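Local coordinates for protein 4-amino-4-deoxychorismate lyase (PDB 3LUL) that belongs to the class IV aminotransferase family of fold-type IV enzymes that carry pyridoxal phosphate on a lysine, at residues Ser16-Gly28 against Ile89-Gly103. Sequence-based numbering, arbitrary orientation.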
ATOM      1  N   SER B  16       5.836  -3.956 -19.605  1.00 23.22           N
ATOM      2  CA  SER B  16       5.427  -4.087 -18.201  1.00 21.53           C
ATOM      3  C   SER B  16       6.562  -4.644 -17.339  1.00 18.40           C
ATOM      4  O   SER B  16       7.645  -4.915 -17.833  1.00 18.12           O
ATOM      5  CB  SER B  16       4.189  -4.975 -18.068  1.00 20.47           C
ATOM      6  OG  SER B  16       3.521  -4.762 -16.810  1.00 20.70           O
ATOM      7  N   PHE B  17       6.274  -4.806 -16.050  1.00 15.61           N
ATOM      8  CA  PHE B  17       7.240  -5.293 -15.067  1.00 13.75           C
ATOM      9  C   PHE B  17       7.132  -6.811 -14.918  1.00 15.47           C
ATOM     10  O   PHE B  17       6.039  -7.358 -14.979  1.00 18.13           O
ATOM     11  CB  PHE B  17       6.978  -4.621 -13.728  1.00 11.14           C
ATOM     12  CG  PHE B  17       7.065  -3.110 -13.774  1.00 14.00           C
ATOM     13  CD1 PHE B  17       8.291  -2.471 -13.858  1.00 15.87           C
ATOM     14  CD2 PHE B  17       5.900  -2.330 -13.708  1.00 17.24           C
ATOM     15  CE1 PHE B  17       8.367  -1.087 -13.883  1.00 16.51           C
ATOM     16  CE2 PHE B  17       5.970  -0.956 -13.708  1.00 14.87           C
ATOM     17  CZ  PHE B  17       7.205  -0.325 -13.813  1.00 15.47           C
ATOM     18  N   GLY B  18       8.260  -7.487 -14.713  1.00 13.23           N
ATOM     19  CA  GLY B  18       8.283  -8.951 -14.641  1.00 14.67           C
ATOM     20  C   GLY B  18       7.804  -9.371 -13.250  1.00 15.76           C
ATOM     21  O   GLY B  18       7.801  -8.574 -12.319  1.00 12.44           O
ATOM     22  N   ILE B  19       7.430 -10.632 -13.106  1.00 14.52           N
ATOM     23  CA  ILE B  19       6.748 -11.075 -11.884  1.00 13.40           C
ATOM     24  C   ILE B  19       7.699 -11.122 -10.682  1.00 13.30           C
ATOM     25  O   ILE B  19       7.254 -11.110  -9.562  1.00 15.78           O
ATOM     26  CB  ILE B  19       6.101 -12.457 -12.099  1.00 13.49           C
ATOM     27  CG1 ILE B  19       5.039 -12.744 -11.020  1.00 16.92           C
ATOM     28  CG2 ILE B  19       7.172 -13.526 -12.181  1.00 10.48           C
ATOM     29  CD1 ILE B  19       3.912 -11.719 -10.982  1.00 17.40           C
ATOM     30  N   ASP B  20       8.999 -11.165 -10.931  1.00 12.08           N
ATOM     31  CA  ASP B  20      10.020 -11.083  -9.865  1.00 14.79           C
ATOM     32  C   ASP B  20      10.354  -9.651  -9.406  1.00 15.62           C
ATOM     33  O   ASP B  20      11.261  -9.466  -8.584  1.00 12.74           O
ATOM     34  CB  ASP B  20      11.308 -11.783 -10.322  1.00 17.11           C
ATOM     35  CG  ASP B  20      11.939 -11.123 -11.574  1.00 25.58           C
ATOM     36  OD1 ASP B  20      11.243 -10.336 -12.270  1.00 23.51           O
ATOM     37  OD2 ASP B  20      13.125 -11.401 -11.889  1.00 30.35           O
ATOM     38  N   ASP B  21       9.661  -8.646  -9.966  1.00 11.93           N
ATOM     39  CA  ASP B  21       9.911  -7.243  -9.636  1.00 11.79           C
ATOM     40  C   ASP B  21       9.337  -6.905  -8.262  1.00 10.12           C
ATOM     41  O   ASP B  21       8.239  -7.345  -7.891  1.00  9.37           O
ATOM     42  CB  ASP B  21       9.326  -6.321 -10.726  1.00 10.79           C
ATOM     43  CG  ASP B  21       9.914  -4.925 -10.696  1.00 10.82           C
ATOM     44  OD1 ASP B  21       9.832  -4.292  -9.636  1.00 12.33           O
ATOM     45  OD2 ASP B  21      10.443  -4.467 -11.734  1.00 12.64           O
ATOM     46  N   ARG B  22      10.100  -6.145  -7.476  1.00 10.49           N
ATOM     47  CA  ARG B  22       9.660  -5.819  -6.119  1.00 11.11           C
ATOM     48  C   ARG B  22       8.433  -4.875  -6.095  1.00  9.55           C
ATOM     49  O   ARG B  22       7.801  -4.710  -5.052  1.00  6.59           O
ATOM     50  CB  ARG B  22      10.822  -5.268  -5.276  1.00 13.26           C
ATOM     51  CG  ARG B  22      11.932  -6.289  -5.060  1.00 12.37           C
ATOM     52  CD  ARG B  22      13.077  -5.737  -4.264  1.00 11.22           C
ATOM     53  NE  ARG B  22      12.636  -4.999  -3.072  1.00 10.47           N
ATOM     54  CZ  ARG B  22      12.236  -5.567  -1.923  1.00 12.16           C
ATOM     55  NH1 ARG B  22      12.223  -6.888  -1.746  1.00 13.80           N
ATOM     56  NH2 ARG B  22      11.869  -4.794  -0.921  1.00 12.17           N
ATOM     57  N   ILE B  23       8.065  -4.292  -7.245  1.00  9.28           N
ATOM     58  CA  ILE B  23       6.830  -3.518  -7.344  1.00  9.95           C
ATOM     59  C   ILE B  23       5.624  -4.337  -6.904  1.00  9.77           C
ATOM     60  O   ILE B  23       4.650  -3.764  -6.415  1.00  8.67           O
ATOM     61  CB  ILE B  23       6.642  -2.881  -8.764  1.00  8.68           C
ATOM     62  CG1 ILE B  23       5.525  -1.829  -8.776  1.00 10.82           C
ATOM     63  CG2 ILE B  23       6.335  -3.912  -9.849  1.00  9.91           C
ATOM     64  CD1 ILE B  23       5.589  -0.908 -10.020  1.00 13.08           C
ATOM     65  N   PHE B  24       5.674  -5.678  -7.039  1.00  8.53           N
ATOM     66  CA  PHE B  24       4.588  -6.546  -6.536  1.00 10.08           C
ATOM     67  C   PHE B  24       4.470  -6.717  -5.017  1.00 10.92           C
ATOM     68  O   PHE B  24       3.527  -7.319  -4.542  1.00 13.01           O
ATOM     69  CB  PHE B  24       4.637  -7.899  -7.287  1.00 12.43           C
ATOM     70  CG  PHE B  24       4.320  -7.748  -8.761  1.00 10.05           C
ATOM     71  CD1 PHE B  24       3.040  -7.433  -9.161  1.00 20.70           C
ATOM     72  CD2 PHE B  24       5.284  -7.801  -9.713  1.00 11.64           C
ATOM     73  CE1 PHE B  24       2.730  -7.249 -10.511  1.00 21.27           C
ATOM     74  CE2 PHE B  24       4.980  -7.643 -11.070  1.00 12.14           C
ATOM     75  CZ  PHE B  24       3.699  -7.342 -11.454  1.00 20.33           C
ATOM     76  N   LEU B  25       5.458  -6.197  -4.269  1.00 11.84           N
ATOM     77  CA  LEU B  25       5.445  -6.083  -2.821  1.00 12.98           C
ATOM     78  C   LEU B  25       5.097  -4.648  -2.399  1.00 10.74           C
ATOM     79  O   LEU B  25       5.030  -4.305  -1.196  1.00 14.16           O
ATOM     80  CB  LEU B  25       6.843  -6.458  -2.276  1.00 13.28           C
ATOM     81  CG  LEU B  25       7.480  -7.783  -2.701  1.00 17.46           C
ATOM     82  CD1 LEU B  25       8.862  -7.993  -2.088  1.00 23.51           C
ATOM     83  CD2 LEU B  25       6.547  -8.900  -2.302  1.00 23.28           C
ATOM     84  N   GLY B  26       4.880  -3.780  -3.384  1.00 10.33           N
ATOM     85  CA  GLY B  26       4.613  -2.388  -3.132  1.00  9.22           C
ATOM     86  C   GLY B  26       5.805  -1.458  -3.269  1.00  9.30           C
ATOM     87  O   GLY B  26       5.672  -0.270  -2.965  1.00 10.21           O
ATOM     88  N   GLU B  27       6.951  -1.978  -3.697  1.00  7.84           N
ATOM     89  CA  GLU B  27       8.162  -1.169  -3.808  1.00  8.35           C
ATOM     90  C   GLU B  27       8.156  -0.490  -5.177  1.00  9.60           C
ATOM     91  O   GLU B  27       8.771  -0.965  -6.139  1.00 10.95           O
ATOM     92  CB  GLU B  27       9.464  -1.955  -3.531  1.00  7.48           C
ATOM     93  CG  GLU B  27      10.628  -1.022  -3.239  1.00  8.77           C
ATOM     94  CD  GLU B  27      11.862  -1.799  -2.888  1.00  9.82           C
ATOM     95  OE1 GLU B  27      12.421  -2.399  -3.807  1.00 12.16           O
ATOM     96  OE2 GLU B  27      12.223  -1.875  -1.711  1.00 10.07           O
ATOM     97  N   GLY B  28       7.376   0.596  -5.261  1.00  8.69           N
ATOM     98  CA  GLY B  28       7.263   1.362  -6.515  1.00  8.40           C
ATOM     99  C   GLY B  28       6.754   2.766  -6.263  1.00  8.50           C
ATOM    100  O   GLY B  28       6.006   3.017  -5.286  1.00  9.15           O
ATOM    101  N   ILE B  89       6.280   5.282 -13.832  1.00 10.87           N
ATOM    102  CA  ILE B  89       6.303   4.336 -12.724  1.00  9.20           C
ATOM    103  C   ILE B  89       7.725   3.810 -12.572  1.00  9.86           C
ATOM    104  O   ILE B  89       8.289   3.334 -13.541  1.00 10.49           O
ATOM    105  CB  ILE B  89       5.340   3.136 -12.932  1.00  9.55           C
ATOM    106  CG1 ILE B  89       3.908   3.612 -13.209  1.00 16.01           C
ATOM    107  CG2 ILE B  89       5.336   2.242 -11.692  1.00 11.31           C
ATOM    108  CD1 ILE B  89       2.940   2.437 -13.541  1.00 16.54           C
ATOM    109  N   LEU B  90       8.284   3.934 -11.360  1.00 11.15           N
ATOM    110  CA  LEU B  90       9.639   3.460 -11.019  1.00 10.21           C
ATOM    111  C   LEU B  90       9.470   2.291 -10.056  1.00  9.65           C
ATOM    112  O   LEU B  90       8.883   2.449  -8.974  1.00 10.06           O
ATOM    113  CB  LEU B  90      10.440   4.548 -10.313  1.00 10.79           C
ATOM    114  CG  LEU B  90      11.871   4.222  -9.900  1.00  8.79           C
ATOM    115  CD1 LEU B  90      12.764   4.134 -11.114  1.00 10.10           C
ATOM    116  CD2 LEU B  90      12.398   5.280  -8.905  1.00 12.46           C
ATOM    117  N   SER B  91       9.944   1.121 -10.463  1.00 10.87           N
ATOM    118  CA  SER B  91       9.880  -0.080  -9.630  1.00 11.24           C
ATOM    119  C   SER B  91      11.209  -0.321  -8.975  1.00 10.41           C
ATOM    120  O   SER B  91      12.250   0.084  -9.498  1.00 10.74           O
ATOM    121  CB  SER B  91       9.561  -1.305 -10.469  1.00  9.98           C
ATOM    122  OG  SER B  91      10.635  -1.649 -11.315  1.00 11.22           O
ATOM    123  N   GLY B  92      11.177  -1.004  -7.839  1.00 12.37           N
ATOM    124  CA  GLY B  92      12.411  -1.422  -7.151  1.00 10.53           C
ATOM    125  C   GLY B  92      13.213  -2.391  -8.001  1.00 13.13           C
ATOM    126  O   GLY B  92      14.433  -2.479  -7.888  1.00 14.47           O
ATOM    127  N   GLY B  93      12.539  -3.109  -8.889  1.00 13.64           N
ATOM    128  CA  GLY B  93      13.204  -3.970  -9.868  1.00 13.90           C
ATOM    129  C   GLY B  93      13.259  -5.433  -9.478  1.00 14.02           C
ATOM    130  O   GLY B  93      12.887  -5.797  -8.349  1.00 11.82           O
ATOM    131  N   PRO B  94      13.731  -6.298 -10.420  1.00 16.71           N
ATOM    132  CA  PRO B  94      13.923  -7.708 -10.138  1.00 17.59           C
ATOM    133  C   PRO B  94      14.872  -7.892  -8.990  1.00 16.32           C
ATOM    134  O   PRO B  94      15.868  -7.185  -8.889  1.00 19.07           O
ATOM    135  CB  PRO B  94      14.571  -8.264 -11.414  1.00 17.46           C
ATOM    136  CG  PRO B  94      14.236  -7.338 -12.470  1.00 22.83           C
ATOM    137  CD  PRO B  94      13.975  -5.982 -11.841  1.00 20.90           C
ATOM    138  N   ALA B  95      14.578  -8.850  -8.134  1.00 16.59           N
ATOM    139  CA  ALA B  95      15.439  -9.117  -6.999  1.00 16.97           C
ATOM    140  C   ALA B  95      15.173 -10.511  -6.521  1.00 19.51           C
ATOM    141  O   ALA B  95      14.115 -11.079  -6.833  1.00 19.10           O
ATOM    142  CB  ALA B  95      15.153  -8.122  -5.878  1.00 18.14           C
ATOM    143  N   SER B  96      16.101 -11.043  -5.731  1.00 20.40           N
ATOM    144  CA  SER B  96      15.899 -12.327  -5.063  0.50 22.84           C
ATOM    145  C   SER B  96      14.756 -12.181  -4.084  1.00 23.35           C
ATOM    146  O   SER B  96      14.426 -11.058  -3.643  1.00 22.13           O
ATOM    147  CB  SER B  96      17.146 -12.771  -4.287  0.50 23.64           C
ATOM    148  OG  SER B  96      18.151 -13.263  -5.140  0.50 20.82           O
ATOM    149  N   ARG B  97      14.159 -13.305  -3.733  1.00 25.11           N
ATOM    150  CA  ARG B  97      13.021 -13.304  -2.837  1.00 24.33           C
ATOM    151  C   ARG B  97      13.421 -12.850  -1.427  1.00 20.83           C
ATOM    152  O   ARG B  97      14.496 -13.176  -0.946  1.00 20.05           O
ATOM    153  CB  ARG B  97      12.419 -14.702  -2.806  1.00 25.80           C
ATOM    154  CG  ARG B  97      11.101 -14.771  -2.147  1.00 32.96           C
ATOM    155  CD  ARG B  97      10.631 -16.220  -2.013  1.00 42.00           C
ATOM    156  NE  ARG B  97      10.162 -16.447  -0.646  1.00 51.15           N
ATOM    157  CZ  ARG B  97       9.016 -15.995  -0.136  1.00 55.25           C
ATOM    158  NH1 ARG B  97       8.155 -15.283  -0.866  1.00 56.54           N
ATOM    159  NH2 ARG B  97       8.727 -16.266   1.130  1.00 59.82           N
ATOM    160  N   GLY B  98      12.539 -12.083  -0.789  1.00 18.80           N
ATOM    161  CA  GLY B  98      12.741 -11.619   0.573  1.00 18.85           C
ATOM    162  C   GLY B  98      12.242 -10.202   0.714  1.00 18.84           C
ATOM    163  O   GLY B  98      12.486  -9.362  -0.156  1.00 17.60           O
ATOM    164  N   LEU B  99      11.559  -9.921   1.812  1.00 16.89           N
ATOM    165  CA  LEU B  99      10.924  -8.621   1.988  1.00 16.21           C
ATOM    166  C   LEU B  99      11.939  -7.458   1.962  1.00 18.30           C
ATOM    167  O   LEU B  99      11.623  -6.393   1.453  1.00 19.01           O
ATOM    168  CB  LEU B  99      10.119  -8.598   3.287  1.00 16.46           C
ATOM    169  CG  LEU B  99       9.077  -7.526   3.487  1.00 20.20           C
ATOM    170  CD1 LEU B  99       7.954  -7.682   2.458  1.00 19.86           C
ATOM    171  CD2 LEU B  99       8.501  -7.552   4.928  1.00 23.84           C
ATOM    172  N   ALA B 100      13.144  -7.688   2.496  1.00 19.20           N
ATOM    173  CA  ALA B 100      14.156  -6.627   2.651  1.00 21.17           C
ATOM    174  C   ALA B 100      15.320  -6.755   1.659  1.00 20.68           C
ATOM    175  O   ALA B 100      16.379  -6.123   1.828  1.00 23.05           O
ATOM    176  CB  ALA B 100      14.703  -6.640   4.079  1.00 21.50           C
ATOM    177  N   GLU B 101      15.146  -7.586   0.641  1.00 17.43           N
ATOM    178  CA  GLU B 101      16.078  -7.631  -0.464  1.00 17.87           C
ATOM    179  C   GLU B 101      16.051  -6.291  -1.201  1.00 18.26           C
ATOM    180  O   GLU B 101      15.149  -5.465  -1.009  1.00 16.84           O
ATOM    181  CB  GLU B 101      15.726  -8.781  -1.423  1.00 17.68           C
ATOM    182  CG  GLU B 101      15.922 -10.150  -0.779  1.00 23.82           C
ATOM    183  CD  GLU B 101      17.386 -10.407  -0.441  1.00 29.21           C
ATOM    184  OE1 GLU B 101      18.236 -10.119  -1.302  1.00 24.98           O
ATOM    185  OE2 GLU B 101      17.681 -10.881   0.673  1.00 31.25           O
ATOM    186  N   ARG B 102      17.037  -6.091  -2.059  1.00 19.23           N
ATOM    187  CA  ARG B 102      17.261  -4.809  -2.697  1.00 21.04           C
ATOM    188  C   ARG B 102      17.414  -5.063  -4.202  1.00 20.02           C
ATOM    189  O   ARG B 102      18.178  -5.954  -4.622  1.00 20.03           O
ATOM    190  CB  ARG B 102      18.539  -4.237  -2.054  1.00 24.64           C
ATOM    191  CG  ARG B 102      18.951  -2.830  -2.418  1.00 36.87           C
ATOM    192  CD  ARG B 102      18.310  -1.782  -1.516  1.00 40.70           C
ATOM    193  NE  ARG B 102      18.857  -1.660  -0.158  1.00 41.22           N
ATOM    194  CZ  ARG B 102      18.378  -0.815   0.772  1.00 37.74           C
ATOM    195  NH1 ARG B 102      17.341   0.004   0.508  1.00 22.36           N
ATOM    196  NH2 ARG B 102      18.936  -0.775   1.980  1.00 39.47           N
ATOM    197  N   GLY B 103      16.683  -4.322  -5.025  1.00 16.63           N
ATOM    198  CA  GLY B 103      16.845  -4.434  -6.474  1.00 15.67           C
ATOM    199  C   GLY B 103      18.080  -3.659  -6.848  1.00 15.09           C
ATOM    200  O   GLY B 103      18.198  -2.484  -6.500  1.00 15.94           O
TER
HETATM  201  O   HOH W   1      12.393  -9.276  -3.438  1.00 18.67           O
HETATM  202  O   HOH W   2      15.045  -2.212  -4.065  1.00 14.74           O
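In the smaller-sheet part of this class IV aminotransferase fold, R22, at the start of the 3-10 turn 22-25, and D21 just before it grip the loop that follows strand 84-91. The guanidinium of R22 lies against the type I turn G98-E101: L99 O lies near the guanidinium plane and accepts from NH2 (2.9 Å, 157° at the hydrogen), which approaches from above the L99 carbonyl plane. NH1 makes a weak bond to G98 O, and E101 O sits 3.0 Å above the centre of one face. Side-on, NE and NH2 pair with E27 OE1 and OE2, NE being 2.7 Å from OE1; this holds the rotation of the group, and probably offsets its charge. The bend at chi3 (46°) swings it there while CD lies 3.6 Å from A95 CB.

D21, with CG anti to its own N (chi1 -162°), turns its carboxylate to S91 and G93. OD2 accepts from S91 OG on the syn side at 2.9 Å; OD1 takes G93 N from above the carboxylate plane. R22 N returns a bond to G93 O (2.9 Å). On the strand side, I23 CD1 packs on I89 CG2 (3.6 Å). R153 of the second subunit bridges to E27, placing the contact at the dimer interface. OD1 also accepts from I23 N on the anti side, making an Asx turn beside the antiparallel, non-hydrogen-bonded G28-S91 pair, where strands 28-36 and 84-91 meet in the smaller sheet of the class IV aminotransferase fold.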